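Local coordinates for polymerase X (Deinococcus radiodurans, PDB 2W9M), which probably extends DNA chains from deoxynucleoside triphosphates as a family X DNA polymerase, and carries zinc ions in a separate metal-binding region, at residues T203-P206 against D207-L210; E241-G244 against A245-L249. One frame throughout, in Å; residues are numbered along the deposited sequence.

In the fold
Two short helix starts, serving the same mixed sheet, show how location shapes local chemistry. Contact 1, at the surface, opens helix 206-212 after a short link from strand 194-203, and side-chain oxygens do much of the work there through a capping box. Contact 2 is buried, in the first turn of helix 243-249 beyond strand 231-238; backbone bonds carry the turn and a salt bridge runs along one side. The centres lie 15 Å apart, yet the two meet where Thr203 of contact 1 touches the Arg243 side chain. Strand 194-203 is thus common ground: its end leads into contact 1, while its Thr201 and Thr203 touch the arginine of contact 2.

Contact 1. Residues T203-P206 against D207-L210; sequences TGTP and DDVL
Thr205 and Asp208 form a capping box at the start of helix 206-212, a compact example of how a chain leaving a strand can supply the partners that the first turn of a helix lacks. Thr205 is the N-cap. Its backbone N gives a nearly straight bond to Asp208 OD2 (2.7 Å, 166°), reaching that oxygen on its anti side and somewhat out of the carboxylate plane. The same OD2 accepts a second, weak bond from Thr205 OG1, so one carboxylate oxygen is gripped from both the main chain and the side chain of the cap. With OG1 set between the backbone N and the carbonyl carbon (chi1 73°), the hydroxyl faces the helix, where it also accepts a weak capping bond from Asp207 N at 3.5 Å.

The helical bonding begins at the carbonyls. Thr205 O takes Val209 N at 3.2 Å and, weakly, Asp208 N. One residue further on, Leu210 N reaches Pro206 O at 3.0 Å, from above the carbonyl plane rather than on a lone pair. The negative charge of Asp208 beside the amino end of the helix is probably favoured by the helix dipole. Gly204, whose positive phi of 136° suits a residue without a side chain, brings its CA to 3.4 Å from Asp208 OD2.

Strand 194-203 leads through Gly204 into this cap, and the backbone of Gly204 bonds to Ala238 at the end of strand 231-238. From the helix, Val209 rests on Leu180, Leu216 and Leu224, while Pro206 and Leu210 also touch Leu224, seating the turn on strand 224-228 and the neighbouring loops.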
loop_
_atom_site.group_PDB
_atom_site.type_symbol
_atom_site.label_atom_id
_atom_site.label_comp_id
_atom_site.label_asym_id
_atom_site.label_seq_id
_atom_site.Cartn_x
_atom_site.Cartn_y
_atom_site.Cartn_z
ATOM N N THR A 203 -15.251 26.458 -5.106
ATOM C CA THR A 203 -15.680 27.791 -5.532
ATOM C C THR A 203 -16.661 28.376 -4.520
ATOM O O THR A 203 -17.567 27.690 -4.048
ATOM C CB THR A 203 -16.339 27.810 -6.926
ATOM O OG1 THR A 203 -17.727 27.485 -6.806
ATOM C CG2 THR A 203 -15.667 26.834 -7.872
ATOM N N GLY A 204 -16.478 29.649 -4.193
ATOM C CA GLY A 204 -17.288 30.292 -3.176
ATOM C C GLY A 204 -16.402 31.110 -2.263
ATOM O O GLY A 204 -15.237 31.340 -2.572
ATOM N N THR A 205 -16.948 31.546 -1.136
ATOM C CA THR A 205 -16.205 32.387 -0.206
ATOM C C THR A 205 -15.910 31.643 1.097
ATOM O O THR A 205 -16.591 30.670 1.429
ATOM C CB THR A 205 -16.975 33.693 0.096
ATOM O OG1 THR A 205 -18.101 33.408 0.938
ATOM C CG2 THR A 205 -17.461 34.332 -1.200
ATOM N N PRO A 206 -14.887 32.098 1.839
ATOM C CA PRO A 206 -14.504 31.462 3.109
ATOM C C PRO A 206 -15.671 31.338 4.092
ATOM O O PRO A 206 -15.597 30.551 5.037
ATOM C CB PRO A 206 -13.438 32.410 3.666
ATOM C CG PRO A 206 -12.857 33.071 2.458
ATOM C CD PRO A 206 -13.991 33.214 1.484
ATOM N N ASP A 207 -16.732 32.109 3.876
ATOM C CA ASP A 207 -17.924 32.026 4.713
ATOM C C ASP A 207 -18.808 30.865 4.265
ATOM O O ASP A 207 -19.440 30.201 5.086
ATOM C CB ASP A 207 -18.708 33.338 4.657
ATOM C CG ASP A 207 -17.897 34.519 5.145
ATOM O OD1 ASP A 207 -17.477 34.505 6.323
ATOM O OD2 ASP A 207 -17.685 35.463 4.352
ATOM N N ASP A 208 -18.858 30.633 2.957
ATOM C CA ASP A 208 -19.582 29.495 2.407
ATOM C C ASP A 208 -19.030 28.202 2.997
ATOM O O ASP A 208 -19.786 27.322 3.411
ATOM C CB ASP A 208 -19.453 29.469 0.882
ATOM C CG ASP A 208 -20.114 30.663 0.217
ATOM O OD1 ASP A 208 -21.186 31.090 0.698
ATOM O OD2 ASP A 208 -19.565 31.170 -0.791
ATOM N N VAL A 209 -17.703 28.104 3.034
ATOM C CA VAL A 209 -17.016 26.938 3.572
ATOM C C VAL A 209 -17.165 26.866 5.086
ATOM O O VAL A 209 -17.341 25.789 5.656
ATOM C CB VAL A 209 -15.511 26.982 3.233
ATOM C CG1 VAL A 209 -14.770 25.852 3.935
ATOM C CG2 VAL A 209 -15.301 26.920 1.727
ATOM N N LEU A 210 -17.097 28.024 5.730
ATOM C CA LEU A 210 -17.153 28.105 7.183
ATOM C C LEU A 210 -18.544 27.744 7.709
ATOM O O LEU A 210 -18.708 27.408 8.883
ATOM C CB LEU A 210 -16.759 29.514 7.632
ATOM C CG LEU A 210 -15.689 29.625 8.715
ATOM C CD1 LEU A 210 -14.706 28.484 8.601
ATOM C CD2 LEU A 210 -14.972 30.961 8.604
#

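Contact 2. Residues E241-G244 against A245-L249; sequences EARG and ALDLL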
loop_
_atom_site.group_PDB
_atom_site.type_symbol
_atom_site.label_atom_id
_atom_site.label_comp_id
_atom_site.label_asym_id
_atom_site.label_seq_id
_atom_site.Cartn_x
_atom_site.Cartn_y
_atom_site.Cartn_z
ATOM N N GLU A 241 -15.184 32.413 -11.639
ATOM C CA GLU A 241 -14.391 32.869 -12.782
ATOM C C GLU A 241 -12.888 32.702 -12.578
ATOM O O GLU A 241 -12.106 32.832 -13.522
ATOM C CB GLU A 241 -14.699 34.331 -13.103
ATOM C CG GLU A 241 -16.142 34.585 -13.497
ATOM C CD GLU A 241 -16.603 33.685 -14.627
ATOM O OE1 GLU A 241 -15.903 33.609 -15.662
ATOM O OE2 GLU A 241 -17.671 33.056 -14.476
ATOM N N ALA A 242 -12.487 32.424 -11.342
ATOM C CA ALA A 242 -11.073 32.262 -11.022
ATOM C C ALA A 242 -10.728 30.811 -10.714
ATOM O O ALA A 242 -9.551 30.453 -10.644
ATOM C CB ALA A 242 -10.684 33.155 -9.856
ATOM N N ARG A 243 -11.756 29.982 -10.543
ATOM C CA ARG A 243 -11.562 28.589 -10.148
ATOM C C ARG A 243 -10.469 27.891 -10.954
ATOM O O ARG A 243 -9.617 27.212 -10.387
ATOM C CB ARG A 243 -12.873 27.800 -10.231
ATOM C CG ARG A 243 -12.676 26.289 -10.150
ATOM C CD ARG A 243 -12.072 25.862 -8.813
ATOM N NE ARG A 243 -13.119 25.545 -7.857
ATOM C CZ ARG A 243 -13.542 24.314 -7.593
ATOM N NH1 ARG A 243 -12.992 23.265 -8.197
ATOM N NH2 ARG A 243 -14.515 24.130 -6.721
ATOM N N GLY A 244 -10.489 28.067 -12.272
ATOM C CA GLY A 244 -9.502 27.440 -13.134
ATOM C C GLY A 244 -8.069 27.746 -12.740
ATOM O O GLY A 244 -7.209 26.871 -12.803
ATOM N N ALA A 245 -7.814 28.990 -12.333
ATOM C CA ALA A 245 -6.472 29.424 -11.947
ATOM C C ALA A 245 -6.110 28.896 -10.567
ATOM O O ALA A 245 -4.973 28.493 -10.322
ATOM C CB ALA A 245 -6.369 30.942 -11.970
ATOM N N LEU A 246 -7.085 28.920 -9.664
ATOM C CA LEU A 246 -6.918 28.361 -8.331
ATOM C C LEU A 246 -6.529 26.887 -8.427
ATOM O O LEU A 246 -5.668 26.414 -7.690
ATOM C CB LEU A 246 -8.213 28.509 -7.532
ATOM C CG LEU A 246 -8.194 28.003 -6.088
ATOM C CD1 LEU A 246 -7.397 28.953 -5.211
ATOM C CD2 LEU A 246 -9.608 27.842 -5.556
ATOM N N ASP A 247 -7.162 26.168 -9.350
ATOM C CA ASP A 247 -6.905 24.744 -9.517
ATOM C C ASP A 247 -5.486 24.472 -10.001
ATOM O O ASP A 247 -4.854 23.508 -9.575
ATOM C CB ASP A 247 -7.928 24.116 -10.461
ATOM C CG ASP A 247 -9.314 24.029 -9.838
ATOM O OD1 ASP A 247 -9.463 24.434 -8.664
ATOM O OD2 ASP A 247 -10.254 23.554 -10.514
ATOM N N LEU A 248 -4.981 25.326 -10.886
ATOM C CA LEU A 248 -3.611 25.186 -11.363
ATOM C C LEU A 248 -2.616 25.464 -10.242
ATOM O O LEU A 248 -1.688 24.688 -10.019
ATOM C CB LEU A 248 -3.343 26.124 -12.541
ATOM C CG LEU A 248 -3.855 25.683 -13.912
ATOM C CD1 LEU A 248 -3.417 26.676 -14.969
ATOM C CD2 LEU A 248 -3.342 24.298 -14.255
ATOM N N LEU A 249 -2.817 26.571 -9.534
ATOM C CA LEU A 249 -1.895 26.976 -8.475
ATOM C C LEU A 249 -1.853 25.999 -7.303
ATOM O O LEU A 249 -0.810 25.827 -6.679
ATOM C CB LEU A 249 -2.210 28.394 -7.985
ATOM C CG LEU A 249 -1.849 29.506 -8.973
ATOM C CD1 LEU A 249 -2.517 30.801 -8.588
ATOM C CD2 LEU A 249 -0.339 29.687 -9.063
#
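Arg243 and Asp247, one turn apart on helix 243-249, illustrate an i to i+4 pair of opposite charge laid along a helix. The arginine leaves the backbone with its CB turned from the following turn; CG, anti to the backbone N (chi1 166°), and bends at chi2 and chi3 bring the chain back beside the carboxylate. CG lies 3.7 Å from Asp247 OD2, and CD sits beside both carboxylate oxygens, 3.4 Å from Asp247 OD2. NE stays at a looser distance from Asp247 OD1. At the tip, NH1 makes a long salt bridge of 3.6 Å to Asp247 OD2, which lies at the guanidinium edge although the two planes are turned 62° apart. NH2 looks elsewhere, donating a hydrogen bond to Ser181 O.

Beneath the pair, Asp247 N bonds to Arg243 O at 2.9 Å and Leu246 N to Ala242 O at 3.1 Å, the latter in the carbonyl plane. Asp247 OD1 has a second partner in Thr201 OG1 of strand 194-203. With the guanidinium gone, as with an alanine here, Ser181 O is likely to lose this donor and the Asp247 carboxylate its nearby positive charge. The long, steeply turned salt bridge is consistent with a loose charge attraction, while hydrogen bonds to Ser181 O and Thr201 OG1 help hold the two groups.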